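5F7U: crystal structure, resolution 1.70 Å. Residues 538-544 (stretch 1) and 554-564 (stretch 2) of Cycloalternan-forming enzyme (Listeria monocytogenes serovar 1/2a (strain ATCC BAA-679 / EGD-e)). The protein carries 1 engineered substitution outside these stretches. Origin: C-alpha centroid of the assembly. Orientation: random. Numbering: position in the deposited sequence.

Stretch 1 538-544: GGEMVWG
Stretch 2 554-564: KGQEMRNRYPT

An irregular segment, 538-544, runs antiparallel to a helix that begins at G555, just after K554 at the N-cap position, and continues past T564. Three CA pairs set the register: G539 CA to P563 CA at 4.4 Å, V542 CA to R559 CA at 5.0 Å and G544 CA to G555 CA at 5.7 Å. The loop thus descends toward the helix N-terminus, burying 490 Å² in all. The helix is kinked where the N atoms of N560, P563 and T564 have no bond to the turn before, the proline nitrogen having no proton to offer; the bonds R559 N to G555 O (3.1 Å) and Y562 N to M558 O (2.8 Å) hold the frame.

G538 (phi/psi 72/-157) leads into G539 (112/-14), whose CA makes the shortest of the three CA pairs. A CB on G539 would lie only 3.0 Å from P563 CB and would jam against the preceding carbonyl, so the glycine satisfies both the packing and the backbone angles. Its carbonyl meets P563, with G539 O 3.4 Å from P563 CD, and approaches the edge of the Y562 ring, with G539 O 3.5 Å from Y562 CD2. Water 1 donates to G539 O (2.8 Å) and to R559 O (2.8 Å) and accepts from V542 N (3.1 Å), tying loop backbone to a helix carbonyl.

E540 (-89/49; chi1 m, chi2 p) points its CA-to-CB bond away, though E540 CB still lies 4.1 Å from R559 NH2; the backbone carbonyl makes the water-mediated link. Water 2 donates to E540 O (2.9 Å) and accepts from R559 NH2 (3.0 Å). M541 (-123/6; chi1 m, chi2 t, chi3 t) also points away. It tightens the turn locally: M541 N makes a weak hydrogen bond to G539 O at 3.0 Å, and G539 N a weak one to M541 SD at 3.6 Å.

V542 (-93/110, chi1 t) points toward the helix and is the apolar key. Its CG2 packs 3.6 Å from Y562 CG, the tyrosine itself being directed toward the loop with chi1 t and chi2 86°, while V542 CG1 sits 4.0 Å from G555 O. The valine carbonyl receives the one direct hydrogen bond between the stretches: R559 NH1 donates to V542 O at 2.9 Å and 162°, with the oxygen near the guanidinium plane. An extended arginine, chi1 to chi3 all t and chi4 92°, makes this reach possible from a CB that starts out sideways.

W543 (-120/170; chi1 m, chi2 -84°) sets off away from the helix, yet its indole returns to meet the same arginine. R559 CZ stands 4.4 Å from the centroid of the W543 six-membered ring, 24° off the normal, a cation-pi contact over the face; W543 CE2 lies 3.4 Å from R559 NH1. One guanidinium therefore bonds a carbonyl and lies over an aromatic face.

G544 (92/129) closes the contact. Its O accepts a CA-H...O contact from G555 CA at 3.4 Å and 167°. A CB on G555 would fall 1.9 Å from G544 O, so the missing side chain is what permits this approach.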

# COMPACT_ATOMS: atom_id res chain seq x y z
N GLY A 538 -8.84 5.87 14.39
CA GLY A 538 -10.28 5.66 14.33
C GLY A 538 -10.92 6.19 13.06
O GLY A 538 -10.25 6.36 12.03
N GLY A 539 -12.21 6.46 13.14
CA GLY A 539 -12.96 6.95 11.99
C GLY A 539 -13.97 5.94 11.48
O GLY A 539 -14.86 6.31 10.70
N GLU A 540 -13.86 4.68 11.94
CA GLU A 540 -14.79 3.61 11.50
C GLU A 540 -16.02 3.58 12.41
O GLU A 540 -16.40 2.52 12.93
CB GLU A 540 -14.08 2.24 11.51
CG GLU A 540 -12.66 2.23 10.92
CD GLU A 540 -11.55 2.57 11.92
OE1 GLU A 540 -10.37 2.42 11.59
OE2 GLU A 540 -11.84 2.98 13.07
N MET A 541 -16.62 4.74 12.63
CA MET A 541 -17.50 4.95 13.76
C MET A 541 -18.90 5.41 13.37
O MET A 541 -19.71 5.70 14.24
CB MET A 541 -16.86 5.98 14.70
CG MET A 541 -15.62 5.45 15.38
SD MET A 541 -14.56 6.82 15.89
CE MET A 541 -13.43 5.91 16.95
N VAL A 542 -19.19 5.45 12.07
CA VAL A 542 -20.52 5.86 11.59
C VAL A 542 -21.41 4.63 11.40
O VAL A 542 -21.22 3.84 10.47
CB VAL A 542 -20.45 6.67 10.27
CG1 VAL A 542 -21.85 6.93 9.71
CG2 VAL A 542 -19.72 7.99 10.48
N TRP A 543 -22.40 4.51 12.27
CA TRP A 543 -23.46 3.51 12.12
C TRP A 543 -24.82 4.20 12.02
O TRP A 543 -24.94 5.41 12.28
CB TRP A 543 -23.44 2.57 13.33
CG TRP A 543 -22.42 1.44 13.26
CD1 TRP A 543 -22.58 0.23 12.63
CD2 TRP A 543 -21.12 1.41 13.86
NE1 TRP A 543 -21.46 -0.54 12.80
CE2 TRP A 543 -20.55 0.15 13.56
CE3 TRP A 543 -20.38 2.33 14.63
CZ2 TRP A 543 -19.28 -0.22 13.99
CZ3 TRP A 543 -19.13 1.96 15.06
CH2 TRP A 543 -18.58 0.69 14.74
N GLY A 544 -25.83 3.41 11.68
CA GLY A 544 -27.23 3.86 11.72
C GLY A 544 -27.62 4.42 10.37
O GLY A 544 -26.94 5.29 9.83
N LYS A 554 -26.60 10.55 4.42
CA LYS A 554 -26.94 9.74 5.58
C LYS A 554 -25.94 8.61 5.81
O LYS A 554 -24.90 8.53 5.14
CB LYS A 554 -28.41 9.31 5.52
CG LYS A 554 -29.33 10.52 5.72
CD LYS A 554 -30.80 10.21 5.59
CE LYS A 554 -31.62 11.48 5.82
NZ LYS A 554 -33.03 11.16 6.16
N GLY A 555 -26.22 7.76 6.79
CA GLY A 555 -25.20 6.83 7.30
C GLY A 555 -24.71 5.80 6.30
O GLY A 555 -23.55 5.40 6.37
N GLN A 556 -25.57 5.35 5.39
CA GLN A 556 -25.12 4.38 4.38
C GLN A 556 -24.07 4.97 3.46
O GLN A 556 -23.09 4.31 3.13
CB GLN A 556 -26.29 3.90 3.53
CG GLN A 556 -27.17 2.93 4.26
CD GLN A 556 -28.46 2.72 3.51
OE1 GLN A 556 -29.33 3.57 3.52
NE2 GLN A 556 -28.57 1.58 2.83
N GLU A 557 -24.29 6.21 3.05
CA GLU A 557 -23.39 6.87 2.12
C GLU A 557 -22.12 7.33 2.82
O GLU A 557 -21.04 7.34 2.23
CB GLU A 557 -24.09 8.06 1.47
CG GLU A 557 -23.39 8.48 0.18
CD GLU A 557 -24.19 9.43 -0.66
OE1 GLU A 557 -25.26 9.91 -0.23
OE2 GLU A 557 -23.72 9.72 -1.79
N MET A 558 -22.26 7.71 4.08
CA MET A 558 -21.17 8.38 4.78
C MET A 558 -20.24 7.46 5.54
O MET A 558 -19.12 7.90 5.85
CB MET A 558 -21.72 9.46 5.72
CG MET A 558 -22.02 10.77 5.01
SD MET A 558 -20.58 11.56 4.26
CE MET A 558 -19.49 11.81 5.67
N ARG A 559 -20.65 6.23 5.85
CA ARG A 559 -19.76 5.36 6.63
C ARG A 559 -18.34 5.27 6.04
O ARG A 559 -17.35 5.49 6.77
CB ARG A 559 -20.33 3.96 6.88
CG ARG A 559 -19.31 3.15 7.68
CD ARG A 559 -19.84 1.82 8.13
NE ARG A 559 -18.80 1.04 8.80
CZ ARG A 559 -18.55 1.04 10.10
NH1 ARG A 559 -19.25 1.82 10.96
NH2 ARG A 559 -17.58 0.25 10.56
N ASN A 560 -18.21 4.95 4.75
CA ASN A 560 -16.88 4.79 4.16
C ASN A 560 -16.14 6.12 3.98
O ASN A 560 -14.91 6.18 4.06
CB ASN A 560 -16.95 4.05 2.82
CG ASN A 560 -17.37 2.59 2.97
OD1 ASN A 560 -17.34 2.02 4.07
ND2 ASN A 560 -17.73 1.96 1.86
N ARG A 561 -16.92 7.17 3.75
CA ARG A 561 -16.39 8.52 3.48
C ARG A 561 -15.89 9.23 4.73
O ARG A 561 -14.88 9.95 4.68
CB ARG A 561 -17.45 9.37 2.75
CG ARG A 561 -17.07 10.83 2.45
CD ARG A 561 -15.73 10.99 1.74
NE ARG A 561 -15.64 10.20 0.52
CZ ARG A 561 -14.52 9.95 -0.15
NH1 ARG A 561 -13.35 10.42 0.29
NH2 ARG A 561 -14.56 9.21 -1.25
N TYR A 562 -16.61 9.05 5.83
CA TYR A 562 -16.30 9.75 7.08
C TYR A 562 -14.82 9.73 7.48
O TYR A 562 -14.25 10.80 7.76
CB TYR A 562 -17.18 9.23 8.23
CG TYR A 562 -16.95 10.02 9.50
CD1 TYR A 562 -17.64 11.22 9.74
CD2 TYR A 562 -16.03 9.57 10.47
CE1 TYR A 562 -17.41 11.95 10.89
CE2 TYR A 562 -15.80 10.31 11.63
CZ TYR A 562 -16.49 11.48 11.84
OH TYR A 562 -16.26 12.21 12.99
N PRO A 563 -14.17 8.52 7.51
CA PRO A 563 -12.77 8.57 7.92
C PRO A 563 -11.88 9.46 7.06
O PRO A 563 -10.98 10.12 7.61
CB PRO A 563 -12.32 7.09 7.84
CG PRO A 563 -13.37 6.42 6.97
CD PRO A 563 -14.63 7.12 7.37
N THR A 564 -12.11 9.47 5.75
CA THR A 564 -11.32 10.34 4.86
C THR A 564 -11.65 11.82 5.03
O THR A 564 -10.75 12.67 4.94
CB THR A 564 -11.38 9.81 3.42
OG1 THR A 564 -10.81 8.50 3.44
CG2 THR A 564 -10.55 10.65 2.43
O HOH W 1 -17.29 5.40 9.57
O HOH W 2 -15.90 -0.36 12.92
O HOH W 3 -23.51 3.15 8.77